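PDB 4IO3: AvGluR1 ligand binding domain, which binds amino acids such as glutamate and aspartate between its two lobes, as the extracellular ligand-binding domain of what is probably a glutamate-gated ion channel. Local coordinates for the aspartic acid site. Numbering follows the deposited sequence.

The aspartic acid site. Residues 67, 85-87, 92, 136, 139-140, 162, 180, 207. With ASP (aspartic acid), chain B.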
# COMPACT_ATOMS: atom_id res chain seq x y z
N TYR A 67 10.67 2.65 -17.69
CA TYR A 67 10.04 3.13 -16.45
C TYR A 67 11.05 3.97 -15.66
O TYR A 67 10.72 5.06 -15.15
CB TYR A 67 9.43 1.98 -15.62
CG TYR A 67 8.08 1.60 -16.19
CD1 TYR A 67 7.98 0.87 -17.36
CD2 TYR A 67 6.92 2.05 -15.58
CE1 TYR A 67 6.76 0.57 -17.89
CE2 TYR A 67 5.70 1.77 -16.12
CZ TYR A 67 5.62 1.04 -17.27
OH TYR A 67 4.37 0.77 -17.81
N ASP A 85 1.51 2.59 -13.97
CA ASP A 85 1.91 1.40 -13.26
C ASP A 85 3.38 1.50 -12.88
O ASP A 85 4.21 0.70 -13.33
CB ASP A 85 1.59 0.12 -14.05
CG ASP A 85 2.11 0.11 -15.50
OD1 ASP A 85 2.41 1.16 -16.09
OD2 ASP A 85 2.20 -1.04 -16.05
N ILE A 86 3.67 2.46 -12.02
CA ILE A 86 5.04 2.85 -11.68
C ILE A 86 5.33 2.42 -10.26
O ILE A 86 4.74 2.94 -9.28
CB ILE A 86 5.24 4.36 -11.82
CG1 ILE A 86 4.82 4.84 -13.22
CG2 ILE A 86 6.66 4.74 -11.44
CD1 ILE A 86 4.68 6.34 -13.32
N THR A 87 6.23 1.45 -10.13
CA THR A 87 6.55 0.89 -8.82
C THR A 87 7.33 1.85 -7.93
O THR A 87 8.29 2.50 -8.36
CB THR A 87 7.34 -0.42 -8.99
OG1 THR A 87 6.57 -1.29 -9.82
CG2 THR A 87 7.60 -1.11 -7.66
N ARG A 92 14.30 4.89 -6.42
CA ARG A 92 13.58 5.98 -7.08
C ARG A 92 13.26 7.09 -6.08
O ARG A 92 13.29 8.27 -6.42
CB ARG A 92 12.30 5.48 -7.76
CG ARG A 92 12.58 4.65 -8.98
CD ARG A 92 11.38 3.88 -9.46
NE ARG A 92 11.72 3.13 -10.68
CZ ARG A 92 10.87 2.36 -11.33
NH1 ARG A 92 9.62 2.23 -10.91
NH2 ARG A 92 11.28 1.71 -12.42
N ARG A 136 13.10 -7.14 -18.47
CA ARG A 136 12.94 -5.83 -19.07
C ARG A 136 13.79 -4.80 -18.34
O ARG A 136 13.60 -4.52 -17.16
CB ARG A 136 11.48 -5.44 -19.07
CG ARG A 136 10.67 -6.17 -20.11
CD ARG A 136 9.18 -5.94 -19.94
NE ARG A 136 8.90 -4.52 -20.00
CZ ARG A 136 8.12 -3.87 -19.15
NH1 ARG A 136 7.54 -4.48 -18.14
NH2 ARG A 136 7.93 -2.58 -19.34
N THR A 139 13.13 -1.56 -15.44
CA THR A 139 11.98 -1.85 -14.61
C THR A 139 12.42 -2.26 -13.21
O THR A 139 13.57 -2.62 -12.94
CB THR A 139 11.08 -2.98 -15.17
OG1 THR A 139 11.78 -4.24 -15.14
CG2 THR A 139 10.59 -2.67 -16.58
N ALA A 140 11.47 -2.19 -12.29
CA ALA A 140 11.76 -2.62 -10.93
C ALA A 140 12.21 -4.06 -10.86
O ALA A 140 12.99 -4.43 -9.98
CB ALA A 140 10.53 -2.39 -10.05
N ARG A 162 7.71 -4.88 -23.50
CA ARG A 162 6.84 -6.02 -23.24
C ARG A 162 6.70 -6.85 -24.51
O ARG A 162 6.66 -8.08 -24.46
CB ARG A 162 5.47 -5.55 -22.73
CG ARG A 162 5.54 -4.95 -21.36
CD ARG A 162 4.18 -4.61 -20.83
NE ARG A 162 4.29 -3.84 -19.60
CZ ARG A 162 4.31 -2.51 -19.52
NH1 ARG A 162 4.21 -1.73 -20.59
NH2 ARG A 162 4.45 -1.96 -18.33
N ASP A 180 4.56 -7.51 -13.52
CA ASP A 180 3.60 -7.07 -12.51
C ASP A 180 2.28 -7.84 -12.64
O ASP A 180 1.80 -8.09 -13.75
CB ASP A 180 3.28 -5.58 -12.70
CG ASP A 180 4.44 -4.65 -12.39
OD1 ASP A 180 5.33 -4.95 -11.54
OD2 ASP A 180 4.44 -3.54 -12.97
N PHE A 207 2.11 0.97 -6.41
CA PHE A 207 2.23 1.95 -7.48
C PHE A 207 1.86 3.31 -6.89
O PHE A 207 0.89 3.41 -6.13
CB PHE A 207 1.27 1.68 -8.64
CG PHE A 207 1.53 0.42 -9.41
CD1 PHE A 207 2.81 -0.08 -9.57
CD2 PHE A 207 0.49 -0.21 -10.06
CE1 PHE A 207 3.02 -1.22 -10.30
CE2 PHE A 207 0.68 -1.36 -10.80
CZ PHE A 207 1.95 -1.85 -10.95
N ASP B . 6.02 -1.42 -12.59
CA ASP B . 7.33 -1.53 -13.27
C ASP B . 8.20 -0.35 -12.92
O ASP B . 7.73 0.70 -12.40
CB ASP B . 7.19 -1.59 -14.80
CG ASP B . 6.81 -2.97 -15.30
OD1 ASP B . 6.09 -3.05 -16.35
OD2 ASP B . 7.22 -3.97 -14.66
OXT ASP B . 9.41 -0.41 -13.18
O HOH W 1 5.90 -5.85 -15.45
O HOH W 2 3.90 -4.95 -17.08
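Amino-acid recognition in the clamshell of an ionotropic glutamate receptor is illustrated by this buried aspartate, gripped separately at each polar group. Arg92, extended, meets the alpha-carboxylate end-on and nearly coplanar: NH1 reaches ligand O at 2.9 Å, almost straight (175°), while NH2 takes OXT. The backbone N-H groups of Thr87 and Ala140 give each oxygen a second donor. Around the amino nitrogen gather Asp85 O, Thr87 OG1 and Asp180, whose OD2 offers its syn lone pair at 2.7 Å from ligand N. The side-chain carboxylate is held by two mutually inclined arginines: the NH2 tip of Arg136 lies over the Arg162 guanidinium, while Arg162 CG and Thr139 CG2 cover opposite faces of the Arg136 guanidinium. Arg136, bent at chi3 (57°), brings NH1 to ligand OD1 at 2.7 Å from above the carboxylate plane; Arg162 NH2 approaches the same oxygen along its anti lone pair. Two linked waters extend this network. Tyr67 lays its ring face beneath ligand CB, 3.5 Å from the centroid, while its OH accepts from Arg162 NH2 and donates to Asp85 OD1. An alanine at Tyr67 would probably loosen the ligand's methylene and leave Arg162 less firmly positioned. In the interlobe cleft, one lobe supplies Tyr67 at the start of helix 67-75 and Arg92 from helix 90-93; the other supplies Arg136 ending strand 133-136, the N-termini of helices 140-148 and 162-170, and Asp180 ending strand 176-180.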